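Local atomic coordinates of bacterial Pleckstrin homology domain-containing protein (Shewanella loihica PV-4, PDB entry 3DCX), a protein that is of unknown function but adopts a bacterial pleckstrin-homology fold, five copies associating in the crystal with sheets running on between subunits. Residues Val7-Leu12 with Glu24-Ala29; Asn41-Leu46 with Tyr59-Tyr64; Phe70-Ala75 with Ala82-Trp87. One frame throughout, in Å; residues are numbered along the deposited sequence.

Contact 1. Residues Val7-Leu12 with Glu24-Ala29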
loop_
_atom_site.group_PDB
_atom_site.type_symbol
_atom_site.label_atom_id
_atom_site.label_comp_id
_atom_site.label_asym_id
_atom_site.label_seq_id
_atom_site.Cartn_x
_atom_site.Cartn_y
_atom_site.Cartn_z
ATOM N N VAL A 7 -32.767 3.164 -3.913
ATOM C CA VAL A 7 -32.805 4.231 -4.915
ATOM C C VAL A 7 -32.867 3.646 -6.321
ATOM O O VAL A 7 -32.181 2.676 -6.631
ATOM C CB VAL A 7 -31.579 5.153 -4.798
ATOM C CG1 VAL A 7 -31.605 6.224 -5.878
ATOM C CG2 VAL A 7 -31.525 5.795 -3.414
ATOM N N ASN A 8 -33.703 4.229 -7.169
ATOM C CA ASN A 8 -33.812 3.789 -8.538
ATOM C C ASN A 8 -32.498 3.988 -9.283
ATOM O O ASN A 8 -32.039 5.123 -9.416
ATOM C CB ASN A 8 -34.911 4.565 -9.254
ATOM C CG ASN A 8 -35.070 4.139 -10.694
ATOM O OD1 ASN A 8 -34.291 4.521 -11.538
ATOM N ND2 ASN A 8 -36.094 3.339 -10.970
ATOM N N LEU A 9 -31.933 2.899 -9.792
ATOM C CA LEU A 9 -30.602 2.917 -10.381
ATOM C C LEU A 9 -30.578 3.486 -11.794
ATOM O O LEU A 9 -29.536 3.907 -12.246
ATOM C CB LEU A 9 -30.000 1.510 -10.395
ATOM C CG LEU A 9 -29.694 0.830 -9.056
ATOM C CD1 LEU A 9 -28.969 -0.498 -9.308
ATOM C CD2 LEU A 9 -28.886 1.748 -8.127
ATOM N N ASP A 10 -31.711 3.508 -12.487
ATOM C CA ASP A 10 -31.775 4.117 -13.808
ATOM C C ASP A 10 -31.664 5.631 -13.719
ATOM O O ASP A 10 -30.891 6.235 -14.441
ATOM C CB ASP A 10 -33.068 3.738 -14.524
ATOM C CG ASP A 10 -33.185 2.259 -14.758
ATOM O OD1 ASP A 10 -32.265 1.684 -15.375
ATOM O OD2 ASP A 10 -34.192 1.673 -14.311
ATOM N N GLU A 11 -32.428 6.232 -12.819
ATOM C CA GLU A 11 -32.345 7.664 -12.603
ATOM C C GLU A 11 -31.003 8.031 -12.013
ATOM O O GLU A 11 -30.399 9.013 -12.452
ATOM C CB GLU A 11 -33.477 8.142 -11.691
ATOM C CG GLU A 11 -34.873 8.019 -12.334
ATOM C CD GLU A 11 -36.035 8.173 -11.337
ATOM O OE1 GLU A 11 -35.796 8.407 -10.138
ATOM O OE2 GLU A 11 -37.210 8.056 -11.761
ATOM N N LEU A 12 -30.509 7.234 -11.058
ATOM C CA LEU A 12 -29.227 7.553 -10.374
ATOM C C LEU A 12 -28.086 7.554 -11.364
ATOM O O LEU A 12 -27.217 8.429 -11.329
ATOM C CB LEU A 12 -28.936 6.580 -9.218
ATOM C CG LEU A 12 -27.773 6.893 -8.281
ATOM C CD1 LEU A 12 -27.854 8.338 -7.762
ATOM C CD2 LEU A 12 -27.685 5.886 -7.126
ATOM N N GLU A 24 -18.108 2.039 -15.804
ATOM C CA GLU A 24 -18.651 1.848 -14.481
ATOM C C GLU A 24 -20.154 1.634 -14.541
ATOM O O GLU A 24 -20.864 2.282 -15.316
ATOM C CB GLU A 24 -18.350 3.063 -13.606
ATOM C CG GLU A 24 -18.655 2.828 -12.126
ATOM C CD GLU A 24 -18.100 3.918 -11.254
ATOM O OE1 GLU A 24 -17.878 5.053 -11.768
ATOM O OE2 GLU A 24 -17.903 3.654 -10.045
ATOM N N GLN A 25 -20.628 0.729 -13.696
ATOM C CA GLN A 25 -22.048 0.430 -13.577
ATOM C C GLN A 25 -22.475 0.451 -12.128
ATOM O O GLN A 25 -21.718 0.090 -11.230
ATOM C CB GLN A 25 -22.349 -0.932 -14.174
ATOM C CG GLN A 25 -22.197 -0.964 -15.669
ATOM C CD GLN A 25 -22.636 -2.283 -16.231
ATOM O OE1 GLN A 25 -21.801 -3.104 -16.610
ATOM N NE2 GLN A 25 -23.955 -2.523 -16.245
ATOM N N LEU A 26 -23.721 0.860 -11.912
ATOM C CA LEU A 26 -24.303 0.868 -10.578
ATOM C C LEU A 26 -24.853 -0.503 -10.225
ATOM O O LEU A 26 -25.458 -1.166 -11.062
ATOM C CB LEU A 26 -25.403 1.921 -10.497
ATOM C CG LEU A 26 -24.957 3.360 -10.766
ATOM C CD1 LEU A 26 -26.144 4.225 -10.510
ATOM C CD2 LEU A 26 -23.798 3.807 -9.911
ATOM N N ALA A 27 -24.610 -0.955 -9.003
ATOM C CA ALA A 27 -25.109 -2.272 -8.574
ATOM C C ALA A 27 -26.264 -2.129 -7.589
ATOM O O ALA A 27 -27.233 -2.898 -7.607
ATOM C CB ALA A 27 -23.957 -3.152 -7.955
ATOM N N LEU A 28 -26.155 -1.137 -6.722
ATOM C CA LEU A 28 -27.041 -1.034 -5.588
ATOM C C LEU A 28 -26.901 0.340 -4.959
ATOM O O LEU A 28 -25.791 0.865 -4.840
ATOM C CB LEU A 28 -26.640 -2.106 -4.587
ATOM C CG LEU A 28 -27.528 -2.486 -3.421
ATOM C CD1 LEU A 28 -28.979 -2.825 -3.858
ATOM C CD2 LEU A 28 -26.844 -3.666 -2.749
ATOM N N ALA A 29 -28.017 0.917 -4.524
ATOM C CA ALA A 29 -27.948 2.167 -3.834
ATOM C C ALA A 29 -29.042 2.371 -2.810
ATOM O O ALA A 29 -30.199 2.065 -3.052
ATOM C CB ALA A 29 -27.925 3.333 -4.828
HETATM O O HOH W 1 -30.736 0.190 -5.720
#
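Leu9, Ala29 and Leu26 carry most of the buried surface, and the two methyls of Leu9 divide the work between them. CD1 comes to the backbone, 3.4 Å from Ala27 O, while CD2 lies 3.8 Å from Ala29 CB and also reaches Leu26 CB. A chi1 of -65° puts CG of Leu9 anti to the carbonyl carbon, on a CB that already points at the strand. Leu12 CD2 also meets Ala29 CB, at 3.4 Å, tighter than usual for two carbons; the two leucine methyls sit next to each other against it. Leu26 crosses Leu12 at about a right angle, its CD1 lying 3.8 Å from Leu12 CG and equally near Leu9 O.

The polar link is at the other end. Val7 N donates to Ala29 O over 2.9 Å, nearly straight at 162° but from above the carbonyl plane, and a water accepts from Ala29 N and donates to Val7 O. Asn8 then caps the helix: its OD1 accepts from Glu11 N at 2.8 Å, in the carbonyl plane. Beyond the segments, Leu12 and Leu26 both touch Val38 of strand 35-40, while Ala27 and Leu28 both pair through the backbone with Phe39, a classic beta bulge in the strand. The geometry is that of an N-capped amphipathic helix laid by its leucines against a strand of an antiparallel sheet.

Contact 2. Residues Asn41-Leu46 with Tyr59-Tyr64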
loop_
_atom_site.group_PDB
_atom_site.type_symbol
_atom_site.label_atom_id
_atom_site.label_comp_id
_atom_site.label_asym_id
_atom_site.label_seq_id
_atom_site.Cartn_x
_atom_site.Cartn_y
_atom_site.Cartn_z
ATOM N N ASN A 41 -19.729 -1.109 -9.600
ATOM C CA ASN A 41 -18.829 -2.249 -9.794
ATOM C C ASN A 41 -17.331 -1.944 -9.524
ATOM O O ASN A 41 -16.503 -2.837 -9.617
ATOM C CB ASN A 41 -19.023 -2.899 -11.169
ATOM C CG ASN A 41 -18.716 -1.991 -12.305
ATOM O OD1 ASN A 41 -18.654 -0.766 -12.171
ATOM N ND2 ASN A 41 -18.530 -2.586 -13.462
ATOM N N LYS A 42 -17.005 -0.698 -9.192
ATOM C CA LYS A 42 -15.622 -0.233 -8.981
ATOM C C LYS A 42 -15.363 0.394 -7.606
ATOM O O LYS A 42 -14.223 0.461 -7.149
ATOM C CB LYS A 42 -15.295 0.828 -10.009
ATOM C CG LYS A 42 -15.518 0.442 -11.441
ATOM C CD LYS A 42 -14.422 -0.408 -11.969
ATOM C CE LYS A 42 -14.524 -0.525 -13.478
ATOM N NZ LYS A 42 -14.083 -1.862 -13.889
ATOM N N ARG A 43 -16.404 0.911 -6.979
ATOM C CA ARG A 43 -16.235 1.667 -5.736
ATOM C C ARG A 43 -17.535 1.813 -4.987
ATOM O O ARG A 43 -18.609 1.616 -5.533
ATOM C CB ARG A 43 -15.705 3.088 -6.047
ATOM C CG ARG A 43 -16.604 3.849 -7.018
ATOM C CD ARG A 43 -16.299 5.350 -7.168
ATOM N NE ARG A 43 -16.768 5.782 -8.497
ATOM C CZ ARG A 43 -16.608 6.992 -9.020
ATOM N NH1 ARG A 43 -16.029 7.981 -8.336
ATOM N NH2 ARG A 43 -17.041 7.227 -10.254
ATOM N N LEU A 44 -17.429 2.234 -3.736
ATOM C CA LEU A 44 -18.549 2.842 -3.057
ATOM C C LEU A 44 -18.439 4.343 -3.277
ATOM O O LEU A 44 -17.327 4.896 -3.273
ATOM C CB LEU A 44 -18.516 2.558 -1.573
ATOM C CG LEU A 44 -18.211 1.125 -1.142
ATOM C CD1 LEU A 44 -18.015 1.117 0.373
ATOM C CD2 LEU A 44 -19.296 0.154 -1.566
ATOM N N ILE A 45 -19.586 4.986 -3.484
ATOM C CA ILE A 45 -19.714 6.431 -3.445
ATOM C C ILE A 45 -20.573 6.784 -2.225
ATOM O O ILE A 45 -21.727 6.329 -2.083
ATOM C CB ILE A 45 -20.289 7.013 -4.750
ATOM C CG1 ILE A 45 -19.490 6.513 -5.951
ATOM C CG2 ILE A 45 -20.242 8.590 -4.727
ATOM C CD1 ILE A 45 -20.147 6.828 -7.325
ATOM N N LEU A 46 -19.995 7.552 -1.308
ATOM C CA LEU A 46 -20.714 7.968 -0.132
ATOM C C LEU A 46 -21.032 9.443 -0.314
ATOM O O LEU A 46 -20.132 10.279 -0.387
ATOM C CB LEU A 46 -19.907 7.715 1.148
ATOM C CG LEU A 46 -19.150 6.390 1.321
ATOM C CD1 LEU A 46 -18.825 6.209 2.785
ATOM C CD2 LEU A 46 -19.922 5.201 0.797
ATOM N N TYR A 59 -18.796 13.910 -2.059
ATOM C CA TYR A 59 -18.814 12.607 -2.708
ATOM C C TYR A 59 -17.476 11.944 -2.387
ATOM O O TYR A 59 -16.433 12.369 -2.892
ATOM C CB TYR A 59 -18.956 12.747 -4.232
ATOM C CG TYR A 59 -20.312 13.152 -4.788
ATOM C CD1 TYR A 59 -21.233 13.909 -4.070
ATOM C CD2 TYR A 59 -20.656 12.786 -6.073
ATOM C CE1 TYR A 59 -22.466 14.269 -4.634
ATOM C CE2 TYR A 59 -21.853 13.122 -6.632
ATOM C CZ TYR A 59 -22.751 13.875 -5.936
ATOM O OH TYR A 59 -23.940 14.184 -6.574
ATOM N N HIS A 60 -17.523 10.942 -1.519
ATOM C CA HIS A 60 -16.358 10.182 -1.131
ATOM C C HIS A 60 -16.379 8.857 -1.893
ATOM O O HIS A 60 -17.271 8.021 -1.693
ATOM C CB HIS A 60 -16.375 9.970 0.381
ATOM C CG HIS A 60 -15.129 9.347 0.917
ATOM N ND1 HIS A 60 -15.062 8.803 2.178
ATOM C CD2 HIS A 60 -13.930 9.109 0.340
ATOM C CE1 HIS A 60 -13.855 8.293 2.369
ATOM N NE2 HIS A 60 -13.150 8.464 1.266
ATOM N N SER A 61 -15.399 8.671 -2.770
ATOM C CA SER A 61 -15.214 7.395 -3.490
ATOM C C SER A 61 -14.271 6.456 -2.753
ATOM O O SER A 61 -13.109 6.813 -2.450
ATOM C CB SER A 61 -14.681 7.637 -4.898
ATOM O OG SER A 61 -15.585 8.429 -5.654
ATOM N N VAL A 62 -14.774 5.256 -2.461
ATOM C CA VAL A 62 -13.968 4.204 -1.873
ATOM C C VAL A 62 -13.879 3.038 -2.844
ATOM O O VAL A 62 -14.814 2.229 -2.906
ATOM C CB VAL A 62 -14.499 3.731 -0.526
ATOM C CG1 VAL A 62 -13.424 2.832 0.137
ATOM C CG2 VAL A 62 -14.830 4.925 0.345
ATOM N N PRO A 63 -12.784 2.967 -3.623
ATOM C CA PRO A 63 -12.615 1.808 -4.488
ATOM C C PRO A 63 -12.558 0.560 -3.631
ATOM O O PRO A 63 -12.066 0.597 -2.496
ATOM C CB PRO A 63 -11.282 2.073 -5.204
ATOM C CG PRO A 63 -11.061 3.551 -5.067
ATOM C CD PRO A 63 -11.665 3.914 -3.758
ATOM N N TYR A 64 -13.067 -0.538 -4.156
ATOM C CA TYR A 64 -13.117 -1.765 -3.384
ATOM C C TYR A 64 -11.722 -2.214 -3.013
ATOM O O TYR A 64 -11.515 -2.772 -1.949
ATOM C CB TYR A 64 -13.859 -2.848 -4.148
ATOM C CG TYR A 64 -15.330 -2.571 -4.275
ATOM C CD1 TYR A 64 -16.194 -2.714 -3.194
ATOM C CD2 TYR A 64 -15.863 -2.176 -5.484
ATOM C CE1 TYR A 64 -17.572 -2.469 -3.327
ATOM C CE2 TYR A 64 -17.233 -1.908 -5.622
ATOM C CZ TYR A 64 -18.082 -2.056 -4.549
ATOM O OH TYR A 64 -19.437 -1.800 -4.726
#
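Strands 43-50 and 56-63 form a beta hairpin at one side of the larger antiparallel sheet; the axes of 43-46 and 59-63 approach to 4.3 Å, their directions 162° apart. Leu44 with Val62 and Leu46 with His60 are the hydrogen-bonded pairs. Each has two backbone bonds, among them Val62 N to Leu44 O at 2.7 Å and His60 N to Leu46 O at 2.9 Å. The non-hydrogen-bonded pairs alternate with these, Ile45-Ser61 between them and Arg43-Pro63 beyond Leu44-Val62.

On the face of Arg43 and Ile45, the guanidinium works across the strands. Arg43 NH1 donates to Ser61 OG over 2.8 Å, with the hydroxyl oxygen close to the guanidinium plane. CG of Arg43 sits between the backbone N and the carbonyl carbon (chi1 56°), and the chain then runs extended to NE, bringing CD within 3.5 Å of Ser61 OG. Ile45 CD1 lies over one guanidinium face, offset toward the rim, and NH2 forms a salt bridge with Glu24, so several partners restrict the group's rotation.

Tyr64 closes the end of the pair. Its ring lies beside the turn into strand 43-50, with CE2 3.2 Å from Arg43 N, and Leu44 CD2 meets CE1 at 3.6 Å, the two side chains crossing at about a right angle. The hydroxyl bonds to Thr40 O. Val62 CG2 stands 4.0 Å above the centre of the His60 ring, whose NE2 is hydrogen-bonded to His69 of the second subunit. Residues Tyr59-Ser61 also pair with a strand of that subunit: this is an antiparallel hairpin whose outer strand continues the sheet across a subunit interface.

Contact 3. Residues Phe70-Ala75 with Ala82-Trp87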
loop_
_atom_site.group_PDB
_atom_site.type_symbol
_atom_site.label_atom_id
_atom_site.label_comp_id
_atom_site.label_asym_id
_atom_site.label_seq_id
_atom_site.Cartn_x
_atom_site.Cartn_y
_atom_site.Cartn_z
ATOM N N PHE A 70 -13.010 -6.181 6.376
ATOM C CA PHE A 70 -14.334 -5.732 6.759
ATOM C C PHE A 70 -14.981 -6.728 7.678
ATOM O O PHE A 70 -14.574 -7.875 7.742
ATOM C CB PHE A 70 -15.207 -5.443 5.513
ATOM C CG PHE A 70 -15.362 -6.611 4.568
ATOM C CD1 PHE A 70 -14.427 -6.850 3.584
ATOM C CD2 PHE A 70 -16.441 -7.465 4.678
ATOM C CE1 PHE A 70 -14.568 -7.917 2.723
ATOM C CE2 PHE A 70 -16.593 -8.541 3.827
ATOM C CZ PHE A 70 -15.666 -8.759 2.825
ATOM N N GLU A 71 -16.004 -6.271 8.391
ATOM C CA GLU A 71 -16.697 -7.083 9.360
ATOM C C GLU A 71 -18.203 -6.756 9.425
ATOM O O GLU A 71 -18.601 -5.602 9.303
ATOM C CB GLU A 71 -16.055 -6.868 10.725
ATOM C CG GLU A 71 -16.631 -7.721 11.853
ATOM C CD GLU A 71 -16.254 -7.183 13.213
ATOM O OE1 GLU A 71 -15.059 -7.270 13.573
ATOM O OE2 GLU A 71 -17.152 -6.647 13.904
ATOM N N VAL A 72 -19.028 -7.798 9.585
ATOM C CA VAL A 72 -20.442 -7.634 9.903
ATOM C C VAL A 72 -20.714 -8.286 11.241
ATOM O O VAL A 72 -20.294 -9.416 11.500
ATOM C CB VAL A 72 -21.373 -8.256 8.844
ATOM C CG1 VAL A 72 -22.866 -8.108 9.261
ATOM C CG2 VAL A 72 -21.126 -7.619 7.485
ATOM N N GLU A 73 -21.439 -7.550 12.084
ATOM C CA GLU A 73 -21.809 -7.979 13.426
ATOM C C GLU A 73 -23.326 -7.938 13.430
ATOM O O GLU A 73 -23.926 -6.907 13.109
ATOM C CB GLU A 73 -21.256 -7.001 14.461
ATOM C CG GLU A 73 -21.255 -7.437 15.905
ATOM C CD GLU A 73 -20.825 -6.284 16.823
ATOM O OE1 GLU A 73 -21.704 -5.485 17.233
ATOM O OE2 GLU A 73 -19.610 -6.167 17.115
ATOM N N THR A 74 -23.933 -9.069 13.787
ATOM C CA THR A 74 -25.380 -9.206 13.736
ATOM C C THR A 74 -25.996 -8.411 14.890
ATOM O O THR A 74 -25.333 -8.173 15.893
ATOM C CB THR A 74 -25.758 -10.706 13.757
ATOM O OG1 THR A 74 -25.250 -11.325 14.941
ATOM C CG2 THR A 74 -25.129 -11.414 12.533
ATOM N N ALA A 75 -27.237 -7.959 14.723
ATOM C CA ALA A 75 -27.980 -7.307 15.821
ATOM C C ALA A 75 -28.300 -8.307 16.933
ATOM O O ALA A 75 -28.610 -9.469 16.678
ATOM C CB ALA A 75 -29.281 -6.671 15.299
ATOM N N ALA A 82 -27.813 -4.751 12.347
ATOM C CA ALA A 82 -26.464 -5.300 12.131
ATOM C C ALA A 82 -25.549 -4.153 11.754
ATOM O O ALA A 82 -26.010 -3.127 11.252
ATOM C CB ALA A 82 -26.452 -6.383 11.025
ATOM N N GLU A 83 -24.255 -4.329 12.013
ATOM C CA GLU A 83 -23.264 -3.277 11.795
ATOM C C GLU A 83 -22.227 -3.728 10.786
ATOM O O GLU A 83 -21.736 -4.850 10.874
ATOM C CB GLU A 83 -22.574 -2.972 13.112
ATOM C CG GLU A 83 -22.090 -1.565 13.243
ATOM C CD GLU A 83 -21.508 -1.313 14.613
ATOM O OE1 GLU A 83 -20.385 -1.802 14.879
ATOM O OE2 GLU A 83 -22.176 -0.630 15.409
ATOM N N LEU A 84 -21.915 -2.860 9.827
ATOM C CA LEU A 84 -20.832 -3.098 8.867
ATOM C C LEU A 84 -19.662 -2.182 9.225
ATOM O O LEU A 84 -19.844 -0.976 9.376
ATOM C CB LEU A 84 -21.299 -2.818 7.432
ATOM C CG LEU A 84 -20.321 -2.873 6.241
ATOM C CD1 LEU A 84 -19.914 -4.317 5.953
ATOM C CD2 LEU A 84 -20.938 -2.245 4.995
ATOM N N LYS A 85 -18.482 -2.775 9.409
ATOM C CA LYS A 85 -17.241 -2.047 9.584
ATOM C C LYS A 85 -16.388 -2.255 8.322
ATOM O O LYS A 85 -16.189 -3.398 7.865
ATOM C CB LYS A 85 -16.480 -2.559 10.798
ATOM C CG LYS A 85 -17.264 -2.534 12.113
ATOM C CD LYS A 85 -16.332 -2.866 13.283
ATOM C CE LYS A 85 -16.908 -2.379 14.601
ATOM N NZ LYS A 85 -16.218 -3.029 15.747
ATOM N N LEU A 86 -15.926 -1.154 7.737
ATOM C CA LEU A 86 -15.044 -1.212 6.543
ATOM C C LEU A 86 -13.748 -0.545 6.909
ATOM O O LEU A 86 -13.753 0.609 7.329
ATOM C CB LEU A 86 -15.638 -0.491 5.346
ATOM C CG LEU A 86 -16.967 -0.962 4.732
ATOM C CD1 LEU A 86 -17.374 0.028 3.642
ATOM C CD2 LEU A 86 -16.911 -2.369 4.153
ATOM N N TRP A 87 -12.640 -1.271 6.792
ATOM C CA TRP A 87 -11.339 -0.651 7.023
ATOM C C TRP A 87 -10.802 -0.188 5.708
ATOM O O TRP A 87 -10.728 -0.948 4.757
ATOM C CB TRP A 87 -10.384 -1.605 7.678
ATOM C CG TRP A 87 -10.585 -1.736 9.112
ATOM C CD1 TRP A 87 -9.921 -1.042 10.116
ATOM C CD2 TRP A 87 -11.491 -2.613 9.767
ATOM N NE1 TRP A 87 -10.364 -1.460 11.337
ATOM C CE2 TRP A 87 -11.316 -2.430 11.159
ATOM C CE3 TRP A 87 -12.420 -3.556 9.320
ATOM C CZ2 TRP A 87 -12.054 -3.124 12.095
ATOM C CZ3 TRP A 87 -13.137 -4.259 10.247
ATOM C CH2 TRP A 87 -12.951 -4.043 11.632
#
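Glu71 and Lys85 lie side by side and point the same way from a hydrogen-bonded pair. Their ends approach without forming a salt bridge, Glu71 OE2 standing 4.2 Å from Lys85 NZ and 3.9 Å from Lys85 CD. Underneath, the backbones are tied twice, Lys85 N to Glu71 O at 2.8 Å and Glu71 N to Lys85 O, both donors in the plane of the carbonyl they meet. Glu73 and Glu83 repeat this at the next hydrogen-bonded pair, but with like charges: their OE1 atoms are 4.6 Å apart, a repulsion that Lys56 of the third subunit probably eases through its salt bridge to Glu73.

The Trp87 indole presents its edge to the facing strand, CE3 lying 3.9 Å from Phe70 CA and CZ3 the same distance from Glu71 CB, with Glu71 N also in the ring plane. Stacking on His69 limits the rotation of the ring.

The two strands, antiparallel at 171°, form the hairpin of 67-73 and 82-88 in the three-stranded sheet of this pleckstrin-homology fold. Its other face is apolar. Val72 CG2 meets Leu84 CD1 at 3.8 Å, the side chains crossing obliquely, and Phe70 CB lies equally far from Leu86 CD2. Three of these residues reach the C-terminal helix 105-116: Phe70 and Leu84 both touch Ile112, and Val72 packs on Gln109. A 2-methyl-2,4-pentanediol molecule, probably from the crystallisation liquor, lies about 3 Å from the Val72 side chain.

Farther out, Phe70-Glu73 form an antiparallel ladder with a strand of the third subunit, where Thr74 OG1 bonds to Val57 N of that chain.

Contacts 1 and 2 share the larger antiparallel sheet, their centres 13 Å apart, and are joined directly by the salt bridge from Glu24 OE1 to Arg43 NH2 at 2.8 Å. Contact 3 belongs to the three-stranded sheet. It meets contact 2 through Leu44 CD1 and Leu86 CD1, 3.5 Å apart, although their centres are about 17 Å from each other. Contacts 1 and 3 lie on opposite sides of the chain's centre and do not touch, their nearest atoms being about 10 Å apart. The outer strands of contacts 2 and 3 each pair with another subunit. The bound pentanediol, probably from the crystallisation liquor, lies about 3 Å from the Val72 side chain in contact 3.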